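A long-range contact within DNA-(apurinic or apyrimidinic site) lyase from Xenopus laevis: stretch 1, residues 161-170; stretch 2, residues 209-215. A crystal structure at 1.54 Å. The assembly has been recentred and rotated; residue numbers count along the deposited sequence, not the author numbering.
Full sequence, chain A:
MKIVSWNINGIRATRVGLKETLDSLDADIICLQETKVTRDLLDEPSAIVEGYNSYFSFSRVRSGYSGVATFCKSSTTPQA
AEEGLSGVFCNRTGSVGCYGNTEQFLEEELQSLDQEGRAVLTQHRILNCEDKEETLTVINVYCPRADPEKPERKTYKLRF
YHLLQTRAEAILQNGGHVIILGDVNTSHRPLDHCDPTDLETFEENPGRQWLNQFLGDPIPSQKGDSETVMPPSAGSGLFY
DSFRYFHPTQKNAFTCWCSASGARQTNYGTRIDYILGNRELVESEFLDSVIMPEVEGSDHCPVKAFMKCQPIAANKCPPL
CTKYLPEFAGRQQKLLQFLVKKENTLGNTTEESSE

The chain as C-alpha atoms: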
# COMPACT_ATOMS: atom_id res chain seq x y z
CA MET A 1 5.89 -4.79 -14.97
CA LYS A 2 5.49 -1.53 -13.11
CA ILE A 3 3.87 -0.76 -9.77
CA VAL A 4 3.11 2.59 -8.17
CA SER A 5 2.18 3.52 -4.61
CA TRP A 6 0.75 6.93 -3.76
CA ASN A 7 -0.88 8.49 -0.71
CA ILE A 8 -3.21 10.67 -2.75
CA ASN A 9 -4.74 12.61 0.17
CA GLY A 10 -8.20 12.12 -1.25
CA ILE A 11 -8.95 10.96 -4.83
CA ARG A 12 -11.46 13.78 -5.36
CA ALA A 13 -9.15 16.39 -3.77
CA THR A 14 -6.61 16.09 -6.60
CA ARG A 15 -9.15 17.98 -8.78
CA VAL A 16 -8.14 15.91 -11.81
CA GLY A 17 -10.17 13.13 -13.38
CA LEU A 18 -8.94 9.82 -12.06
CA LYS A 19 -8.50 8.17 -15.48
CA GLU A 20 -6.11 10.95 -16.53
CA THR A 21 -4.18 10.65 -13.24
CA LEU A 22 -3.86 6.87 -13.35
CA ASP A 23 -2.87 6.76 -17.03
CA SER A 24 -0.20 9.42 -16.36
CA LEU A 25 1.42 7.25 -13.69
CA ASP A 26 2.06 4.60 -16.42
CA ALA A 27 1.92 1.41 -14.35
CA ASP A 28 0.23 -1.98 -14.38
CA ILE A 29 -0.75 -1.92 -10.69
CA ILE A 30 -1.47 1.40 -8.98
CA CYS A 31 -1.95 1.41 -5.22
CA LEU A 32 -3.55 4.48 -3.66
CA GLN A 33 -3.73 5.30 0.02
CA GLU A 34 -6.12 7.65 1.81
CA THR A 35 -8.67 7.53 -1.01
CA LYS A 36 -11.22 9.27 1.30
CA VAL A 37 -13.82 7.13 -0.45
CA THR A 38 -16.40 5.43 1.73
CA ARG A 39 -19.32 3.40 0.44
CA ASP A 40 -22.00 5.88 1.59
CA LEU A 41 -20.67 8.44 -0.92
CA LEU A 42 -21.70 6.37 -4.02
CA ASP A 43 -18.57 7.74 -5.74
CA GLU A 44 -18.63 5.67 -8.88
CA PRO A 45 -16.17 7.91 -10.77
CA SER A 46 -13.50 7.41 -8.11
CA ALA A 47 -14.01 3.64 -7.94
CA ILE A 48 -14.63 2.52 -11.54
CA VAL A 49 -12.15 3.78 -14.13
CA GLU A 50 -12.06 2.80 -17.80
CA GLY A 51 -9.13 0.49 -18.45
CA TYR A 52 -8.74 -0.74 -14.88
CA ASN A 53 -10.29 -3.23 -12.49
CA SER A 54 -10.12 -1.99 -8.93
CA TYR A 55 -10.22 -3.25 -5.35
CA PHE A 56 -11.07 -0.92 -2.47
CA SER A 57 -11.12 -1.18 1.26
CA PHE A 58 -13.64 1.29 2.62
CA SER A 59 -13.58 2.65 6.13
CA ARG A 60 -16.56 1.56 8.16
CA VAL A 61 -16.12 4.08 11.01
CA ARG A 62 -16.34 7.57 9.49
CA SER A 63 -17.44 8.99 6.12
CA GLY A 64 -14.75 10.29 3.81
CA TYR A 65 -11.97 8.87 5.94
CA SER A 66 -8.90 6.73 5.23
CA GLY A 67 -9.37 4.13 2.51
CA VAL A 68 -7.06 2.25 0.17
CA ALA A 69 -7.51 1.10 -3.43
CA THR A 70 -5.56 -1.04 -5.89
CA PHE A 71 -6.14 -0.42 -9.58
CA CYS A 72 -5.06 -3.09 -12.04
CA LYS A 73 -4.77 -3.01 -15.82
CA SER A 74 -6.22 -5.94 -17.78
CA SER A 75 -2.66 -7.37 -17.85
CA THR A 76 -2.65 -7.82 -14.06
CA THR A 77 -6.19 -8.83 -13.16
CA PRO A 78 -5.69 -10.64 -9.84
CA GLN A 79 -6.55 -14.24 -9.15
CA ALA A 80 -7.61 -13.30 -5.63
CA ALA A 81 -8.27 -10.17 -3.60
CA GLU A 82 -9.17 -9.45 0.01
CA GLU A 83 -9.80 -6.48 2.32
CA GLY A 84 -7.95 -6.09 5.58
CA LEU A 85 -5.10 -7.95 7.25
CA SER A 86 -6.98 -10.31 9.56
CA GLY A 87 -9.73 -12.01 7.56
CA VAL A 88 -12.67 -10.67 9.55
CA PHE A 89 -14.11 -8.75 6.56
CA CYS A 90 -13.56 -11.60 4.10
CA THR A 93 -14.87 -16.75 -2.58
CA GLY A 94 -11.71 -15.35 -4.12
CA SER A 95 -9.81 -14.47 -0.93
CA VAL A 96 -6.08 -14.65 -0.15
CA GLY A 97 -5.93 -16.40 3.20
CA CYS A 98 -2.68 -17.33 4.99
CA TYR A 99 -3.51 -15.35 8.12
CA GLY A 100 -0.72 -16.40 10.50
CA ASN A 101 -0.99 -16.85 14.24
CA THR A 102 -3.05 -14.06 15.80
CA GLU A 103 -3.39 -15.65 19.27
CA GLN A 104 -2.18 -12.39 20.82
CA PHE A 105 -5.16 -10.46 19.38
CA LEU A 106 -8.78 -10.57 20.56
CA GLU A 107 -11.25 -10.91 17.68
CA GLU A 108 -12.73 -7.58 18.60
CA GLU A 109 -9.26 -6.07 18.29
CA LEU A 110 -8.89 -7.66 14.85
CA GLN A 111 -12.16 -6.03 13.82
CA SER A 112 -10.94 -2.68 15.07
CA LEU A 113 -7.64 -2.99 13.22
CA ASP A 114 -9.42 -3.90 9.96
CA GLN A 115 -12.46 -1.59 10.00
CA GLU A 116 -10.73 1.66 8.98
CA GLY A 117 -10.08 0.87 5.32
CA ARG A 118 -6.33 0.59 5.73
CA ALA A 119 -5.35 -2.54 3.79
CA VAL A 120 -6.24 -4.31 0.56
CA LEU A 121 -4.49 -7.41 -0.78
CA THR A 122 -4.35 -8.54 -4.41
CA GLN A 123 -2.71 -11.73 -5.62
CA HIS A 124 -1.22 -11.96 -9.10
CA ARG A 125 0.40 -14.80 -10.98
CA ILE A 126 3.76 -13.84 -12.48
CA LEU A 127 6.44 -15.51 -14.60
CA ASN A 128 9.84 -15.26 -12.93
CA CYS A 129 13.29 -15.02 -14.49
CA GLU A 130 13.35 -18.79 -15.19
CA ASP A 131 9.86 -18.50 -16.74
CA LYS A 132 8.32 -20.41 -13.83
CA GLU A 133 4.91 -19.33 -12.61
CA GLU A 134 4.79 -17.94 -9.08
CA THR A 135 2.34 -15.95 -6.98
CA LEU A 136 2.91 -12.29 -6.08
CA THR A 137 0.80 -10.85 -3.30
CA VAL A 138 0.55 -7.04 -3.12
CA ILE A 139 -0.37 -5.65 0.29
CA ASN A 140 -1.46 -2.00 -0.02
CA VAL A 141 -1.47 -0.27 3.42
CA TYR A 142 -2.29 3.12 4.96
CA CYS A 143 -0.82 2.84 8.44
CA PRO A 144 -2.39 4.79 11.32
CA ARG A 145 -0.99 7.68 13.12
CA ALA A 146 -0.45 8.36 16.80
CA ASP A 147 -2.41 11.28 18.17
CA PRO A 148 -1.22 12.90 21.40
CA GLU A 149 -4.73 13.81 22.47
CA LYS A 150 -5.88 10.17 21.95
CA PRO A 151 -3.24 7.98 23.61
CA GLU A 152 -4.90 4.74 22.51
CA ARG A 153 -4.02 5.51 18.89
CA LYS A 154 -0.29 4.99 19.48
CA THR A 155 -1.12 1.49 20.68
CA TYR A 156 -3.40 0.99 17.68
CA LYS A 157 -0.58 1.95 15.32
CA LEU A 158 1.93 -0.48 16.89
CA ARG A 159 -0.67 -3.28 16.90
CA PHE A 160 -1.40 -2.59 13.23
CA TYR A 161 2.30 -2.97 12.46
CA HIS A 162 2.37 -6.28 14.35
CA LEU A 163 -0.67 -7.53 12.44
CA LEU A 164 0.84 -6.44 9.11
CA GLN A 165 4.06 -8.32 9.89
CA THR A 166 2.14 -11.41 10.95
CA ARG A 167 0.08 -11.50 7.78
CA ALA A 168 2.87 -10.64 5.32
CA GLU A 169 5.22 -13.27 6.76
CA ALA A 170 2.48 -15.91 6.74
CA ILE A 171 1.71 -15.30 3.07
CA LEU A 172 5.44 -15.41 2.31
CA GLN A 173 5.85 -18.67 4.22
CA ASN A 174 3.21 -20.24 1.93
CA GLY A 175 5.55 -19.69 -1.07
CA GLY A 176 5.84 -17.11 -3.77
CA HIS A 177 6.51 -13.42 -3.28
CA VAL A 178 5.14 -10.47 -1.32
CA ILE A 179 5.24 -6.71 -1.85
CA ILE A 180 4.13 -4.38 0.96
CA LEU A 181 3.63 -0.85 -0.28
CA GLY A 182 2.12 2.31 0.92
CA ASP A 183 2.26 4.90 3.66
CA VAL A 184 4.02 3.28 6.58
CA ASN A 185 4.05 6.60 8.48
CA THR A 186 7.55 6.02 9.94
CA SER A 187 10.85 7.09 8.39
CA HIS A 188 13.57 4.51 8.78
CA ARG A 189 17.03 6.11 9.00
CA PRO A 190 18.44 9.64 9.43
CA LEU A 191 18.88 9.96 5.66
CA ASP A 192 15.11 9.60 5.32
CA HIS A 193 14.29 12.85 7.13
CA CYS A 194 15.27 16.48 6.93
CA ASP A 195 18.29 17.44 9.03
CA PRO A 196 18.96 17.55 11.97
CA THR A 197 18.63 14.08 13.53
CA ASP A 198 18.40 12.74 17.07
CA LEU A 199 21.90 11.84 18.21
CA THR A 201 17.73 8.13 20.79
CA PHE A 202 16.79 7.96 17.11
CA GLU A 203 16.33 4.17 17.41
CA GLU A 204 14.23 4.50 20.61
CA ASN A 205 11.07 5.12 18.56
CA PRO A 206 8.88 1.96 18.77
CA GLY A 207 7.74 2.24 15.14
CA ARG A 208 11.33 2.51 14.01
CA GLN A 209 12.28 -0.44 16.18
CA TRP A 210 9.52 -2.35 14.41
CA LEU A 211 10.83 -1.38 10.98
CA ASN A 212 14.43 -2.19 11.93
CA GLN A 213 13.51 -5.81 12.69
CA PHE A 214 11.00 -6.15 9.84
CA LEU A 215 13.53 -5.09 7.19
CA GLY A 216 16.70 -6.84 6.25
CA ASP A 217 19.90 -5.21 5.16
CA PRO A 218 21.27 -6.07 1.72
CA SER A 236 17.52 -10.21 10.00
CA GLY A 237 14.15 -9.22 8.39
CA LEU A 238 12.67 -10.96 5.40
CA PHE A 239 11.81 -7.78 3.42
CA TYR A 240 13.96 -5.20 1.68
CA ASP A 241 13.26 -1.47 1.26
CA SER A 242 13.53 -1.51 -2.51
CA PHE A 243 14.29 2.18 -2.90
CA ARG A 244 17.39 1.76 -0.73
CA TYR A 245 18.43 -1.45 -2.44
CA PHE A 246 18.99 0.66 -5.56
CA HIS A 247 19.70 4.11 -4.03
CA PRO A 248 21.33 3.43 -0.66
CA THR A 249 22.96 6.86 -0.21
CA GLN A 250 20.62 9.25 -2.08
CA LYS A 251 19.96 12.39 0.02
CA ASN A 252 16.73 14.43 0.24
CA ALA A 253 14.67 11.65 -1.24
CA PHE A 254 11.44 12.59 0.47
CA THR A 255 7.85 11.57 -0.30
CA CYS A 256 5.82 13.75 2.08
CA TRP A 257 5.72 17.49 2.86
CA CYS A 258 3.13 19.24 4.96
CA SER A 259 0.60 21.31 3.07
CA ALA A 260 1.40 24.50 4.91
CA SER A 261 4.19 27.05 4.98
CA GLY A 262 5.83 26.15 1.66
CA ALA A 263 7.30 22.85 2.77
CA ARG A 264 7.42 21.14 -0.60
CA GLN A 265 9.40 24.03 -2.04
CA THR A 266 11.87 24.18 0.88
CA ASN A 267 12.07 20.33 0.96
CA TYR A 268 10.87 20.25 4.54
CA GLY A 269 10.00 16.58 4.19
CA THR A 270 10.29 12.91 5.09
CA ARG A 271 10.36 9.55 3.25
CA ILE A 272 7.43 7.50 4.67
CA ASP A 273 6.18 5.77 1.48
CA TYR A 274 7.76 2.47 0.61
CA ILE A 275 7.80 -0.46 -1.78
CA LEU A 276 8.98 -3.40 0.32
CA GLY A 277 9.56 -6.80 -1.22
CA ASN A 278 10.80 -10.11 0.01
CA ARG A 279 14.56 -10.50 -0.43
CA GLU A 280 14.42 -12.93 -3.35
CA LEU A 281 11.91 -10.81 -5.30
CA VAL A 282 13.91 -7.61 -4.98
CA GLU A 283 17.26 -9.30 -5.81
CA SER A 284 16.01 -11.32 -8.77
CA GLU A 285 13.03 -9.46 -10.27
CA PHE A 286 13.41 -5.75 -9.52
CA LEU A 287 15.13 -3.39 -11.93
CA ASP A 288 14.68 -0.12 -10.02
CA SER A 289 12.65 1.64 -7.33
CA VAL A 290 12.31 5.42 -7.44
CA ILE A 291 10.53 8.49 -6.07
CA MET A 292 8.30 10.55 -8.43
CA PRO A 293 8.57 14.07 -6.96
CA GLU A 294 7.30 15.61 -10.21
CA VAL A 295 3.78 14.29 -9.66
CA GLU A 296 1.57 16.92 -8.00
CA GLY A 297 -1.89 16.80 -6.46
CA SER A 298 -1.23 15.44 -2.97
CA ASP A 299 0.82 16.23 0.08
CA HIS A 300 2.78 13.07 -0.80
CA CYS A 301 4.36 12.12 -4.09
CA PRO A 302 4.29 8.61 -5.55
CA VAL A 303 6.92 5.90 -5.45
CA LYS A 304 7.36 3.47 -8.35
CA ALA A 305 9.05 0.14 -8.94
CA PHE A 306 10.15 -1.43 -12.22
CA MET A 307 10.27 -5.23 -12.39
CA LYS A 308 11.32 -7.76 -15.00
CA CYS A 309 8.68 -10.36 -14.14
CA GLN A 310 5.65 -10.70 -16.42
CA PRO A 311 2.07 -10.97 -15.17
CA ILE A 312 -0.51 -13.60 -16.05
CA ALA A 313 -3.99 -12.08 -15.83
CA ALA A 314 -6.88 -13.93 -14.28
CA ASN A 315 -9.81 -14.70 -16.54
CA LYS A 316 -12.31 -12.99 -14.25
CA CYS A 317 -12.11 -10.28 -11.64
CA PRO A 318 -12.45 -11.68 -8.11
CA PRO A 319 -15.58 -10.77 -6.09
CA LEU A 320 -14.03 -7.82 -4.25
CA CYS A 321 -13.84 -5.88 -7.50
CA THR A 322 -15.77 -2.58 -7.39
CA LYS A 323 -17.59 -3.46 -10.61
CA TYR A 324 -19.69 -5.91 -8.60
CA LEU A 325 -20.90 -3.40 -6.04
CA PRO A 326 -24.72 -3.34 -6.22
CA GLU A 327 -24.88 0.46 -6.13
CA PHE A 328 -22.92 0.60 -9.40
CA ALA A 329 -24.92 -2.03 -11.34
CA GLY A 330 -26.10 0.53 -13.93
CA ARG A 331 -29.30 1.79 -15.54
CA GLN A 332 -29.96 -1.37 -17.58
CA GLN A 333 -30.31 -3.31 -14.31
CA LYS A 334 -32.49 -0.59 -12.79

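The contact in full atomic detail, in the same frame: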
# COMPACT_ATOMS: atom_id res chain seq x y z
N TYR A 161 1.02 -2.50 12.96
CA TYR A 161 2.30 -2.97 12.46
C TYR A 161 2.51 -4.45 12.78
O TYR A 161 2.98 -5.20 11.91
CB TYR A 161 3.41 -2.18 13.09
CG TYR A 161 3.64 -0.77 12.59
CD1 TYR A 161 3.28 -0.36 11.34
CD2 TYR A 161 4.35 0.12 13.38
CE1 TYR A 161 3.59 0.94 10.89
CE2 TYR A 161 4.67 1.42 12.93
CZ TYR A 161 4.28 1.79 11.67
OH TYR A 161 4.65 3.10 11.23
N HIS A 162 2.15 -4.87 13.99
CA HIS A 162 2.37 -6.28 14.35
C HIS A 162 1.45 -7.17 13.53
O HIS A 162 1.88 -8.22 13.03
CB HIS A 162 2.12 -6.45 15.84
CG HIS A 162 2.40 -7.82 16.36
ND1 HIS A 162 3.60 -8.46 16.16
CD2 HIS A 162 1.66 -8.65 17.13
CE1 HIS A 162 3.57 -9.64 16.75
NE2 HIS A 162 2.40 -9.78 17.35
N LEU A 163 0.22 -6.75 13.31
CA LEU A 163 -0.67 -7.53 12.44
C LEU A 163 -0.17 -7.59 11.00
O LEU A 163 -0.25 -8.64 10.34
CB LEU A 163 -2.09 -6.95 12.50
CG LEU A 163 -3.19 -7.66 11.68
CD1 LEU A 163 -3.33 -9.05 12.25
CD2 LEU A 163 -4.49 -6.86 11.81
N LEU A 164 0.29 -6.48 10.46
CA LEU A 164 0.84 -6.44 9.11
C LEU A 164 2.01 -7.39 8.98
O LEU A 164 2.07 -8.16 8.01
CB LEU A 164 1.27 -5.01 8.81
CG LEU A 164 2.07 -4.80 7.52
CD1 LEU A 164 1.26 -5.23 6.30
CD2 LEU A 164 2.43 -3.32 7.43
N GLN A 165 2.94 -7.38 9.93
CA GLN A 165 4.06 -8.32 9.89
C GLN A 165 3.57 -9.75 9.92
O GLN A 165 4.05 -10.62 9.14
CB GLN A 165 5.04 -8.03 11.02
CG GLN A 165 6.17 -8.99 11.07
CD GLN A 165 7.27 -8.54 11.97
OE1 GLN A 165 7.09 -7.64 12.79
NE2 GLN A 165 8.42 -9.21 11.87
N THR A 166 2.66 -10.05 10.83
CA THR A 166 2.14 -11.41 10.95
C THR A 166 1.57 -11.88 9.62
O THR A 166 1.84 -13.00 9.17
CB THR A 166 1.08 -11.46 12.05
OG1 THR A 166 1.68 -11.16 13.32
CG2 THR A 166 0.49 -12.87 12.17
N ARG A 167 0.74 -11.06 9.00
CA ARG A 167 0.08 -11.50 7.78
C ARG A 167 1.08 -11.64 6.63
O ARG A 167 1.03 -12.60 5.87
CB ARG A 167 -1.03 -10.52 7.41
CG ARG A 167 -1.79 -10.94 6.15
CD ARG A 167 -2.57 -12.22 6.39
NE ARG A 167 -3.33 -12.70 5.24
CZ ARG A 167 -4.48 -12.18 4.85
NH1 ARG A 167 -4.99 -11.14 5.47
NH2 ARG A 167 -5.14 -12.69 3.80
N ALA A 168 1.95 -10.64 6.45
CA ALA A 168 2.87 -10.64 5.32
C ALA A 168 3.82 -11.82 5.40
O ALA A 168 4.09 -12.48 4.38
CB ALA A 168 3.63 -9.34 5.29
N GLU A 169 4.32 -12.13 6.60
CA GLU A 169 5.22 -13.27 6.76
C GLU A 169 4.48 -14.59 6.57
O GLU A 169 5.07 -15.55 6.03
CB GLU A 169 5.94 -13.18 8.10
CG GLU A 169 6.89 -12.00 8.11
CD GLU A 169 7.72 -11.87 9.37
OE1 GLU A 169 7.59 -12.71 10.30
OE2 GLU A 169 8.50 -10.92 9.42
N ALA A 170 3.21 -14.65 6.93
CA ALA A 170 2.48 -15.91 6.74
C ALA A 170 2.22 -16.16 5.26
O ALA A 170 2.37 -17.30 4.79
CB ALA A 170 1.16 -15.89 7.49
N GLN A 209 11.82 0.87 15.74
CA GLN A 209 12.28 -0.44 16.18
C GLN A 209 11.57 -1.53 15.39
O GLN A 209 12.17 -2.56 15.03
CB GLN A 209 12.05 -0.63 17.68
CG GLN A 209 12.92 0.26 18.54
CD GLN A 209 12.57 0.15 20.03
OE1 GLN A 209 11.54 -0.41 20.39
NE2 GLN A 209 13.43 0.68 20.88
N TRP A 210 10.27 -1.36 15.18
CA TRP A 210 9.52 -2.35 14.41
C TRP A 210 10.09 -2.48 13.01
O TRP A 210 10.35 -3.60 12.53
CB TRP A 210 8.02 -1.98 14.37
CG TRP A 210 7.31 -2.90 13.45
CD1 TRP A 210 6.98 -4.19 13.71
CD2 TRP A 210 6.96 -2.65 12.12
NE1 TRP A 210 6.40 -4.76 12.61
CE2 TRP A 210 6.40 -3.84 11.59
CE3 TRP A 210 7.04 -1.53 11.28
CZ2 TRP A 210 5.92 -3.91 10.29
CZ3 TRP A 210 6.57 -1.62 10.00
CH2 TRP A 210 6.02 -2.81 9.51
N LEU A 211 10.30 -1.35 12.34
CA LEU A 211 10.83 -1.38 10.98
C LEU A 211 12.21 -2.01 10.94
O LEU A 211 12.52 -2.78 10.00
CB LEU A 211 10.92 0.04 10.44
CG LEU A 211 10.03 0.53 9.32
CD1 LEU A 211 10.63 1.78 8.74
CD2 LEU A 211 9.78 -0.52 8.25
N ASN A 212 13.08 -1.67 11.91
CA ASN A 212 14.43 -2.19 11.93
C ASN A 212 14.43 -3.71 11.93
O ASN A 212 15.32 -4.32 11.33
CB ASN A 212 15.19 -1.70 13.16
CG ASN A 212 15.59 -0.22 13.09
OD1 ASN A 212 15.74 0.35 12.03
ND2 ASN A 212 15.82 0.38 14.27
N GLN A 213 13.52 -4.35 12.68
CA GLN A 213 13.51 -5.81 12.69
C GLN A 213 12.70 -6.41 11.56
O GLN A 213 12.93 -7.58 11.20
CB GLN A 213 13.02 -6.35 14.05
CG GLN A 213 11.65 -5.90 14.46
CD GLN A 213 10.55 -6.75 13.85
OE1 GLN A 213 10.62 -7.99 13.83
NE2 GLN A 213 9.52 -6.10 13.40
N PHE A 214 11.80 -5.64 10.95
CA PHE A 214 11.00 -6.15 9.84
C PHE A 214 11.82 -6.18 8.55
O PHE A 214 11.66 -7.10 7.72
CB PHE A 214 9.75 -5.27 9.67
CG PHE A 214 8.79 -5.77 8.66
CD1 PHE A 214 8.18 -7.01 8.81
CD2 PHE A 214 8.48 -5.01 7.58
CE1 PHE A 214 7.31 -7.49 7.88
CE2 PHE A 214 7.58 -5.49 6.63
CZ PHE A 214 7.00 -6.72 6.81
N LEU A 215 12.72 -5.22 8.40
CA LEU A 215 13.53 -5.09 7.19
C LEU A 215 14.87 -5.76 7.37
O LEU A 215 15.47 -5.70 8.45
CB LEU A 215 13.74 -3.62 6.83
CG LEU A 215 12.48 -2.82 6.55
CD1 LEU A 215 12.83 -1.39 6.25
CD2 LEU A 215 11.74 -3.40 5.38
O HOH W 1 10.62 -9.63 8.19

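Two nearly parallel helices pack side by side through an aromatic stack that gives way, about one turn further along, to a glutamine-centred polar network. The axes of helix 161-170 and helix 209-214 run in the same direction at 12° and approach to 11.3 Å, a spacing filled by side chains. Tyr161 lies level with Trp210 and Gln165 with Phe214, so a step of four residues on each helix carries one layer to the next.

In the first layer, the Tyr161 ring forms an offset stack with the six-membered ring of Trp210, the planes at 5° and the centroids 4.3 Å apart. The offset places Tyr161 CB over the face of the indole's five-membered ring, 3.7 Å from Trp210 CD2, in a CH-pi contact. Leu164 CD2 adds an apolar contact with Trp210 CH2 at 4.2 Å.

Gln165, with chi1 and chi2 both t, reaches across to the second helix. Its OE1 accepts two hydrogen bonds: one from Gln213 NE2 at 2.9 Å, close to linear, and a weak one from Trp210 NE1 at 3.0 Å, bent to 129°. Gln165 NE2 donates to Gln213 OE1 at 3.2 Å, so the two amides pair in both directions. Gln213 points its CB sideways, but its p, p conformation brings the amide back to the contact, where NE2 also donates to Trp210 O at 2.8 Å. Gln165 NE2 further donates to Glu169 OE2 at 3.0 Å, linking successive turns of its own helix.

Further along, the aliphatic part of Gln165 packs on Phe214, Gln165 CG to Phe214 CD1 at 3.6 Å. Water 1 donates to Glu169 OE2 and to Phe214 O, each 2.8 Å from the water O, and so bridges the two stretches.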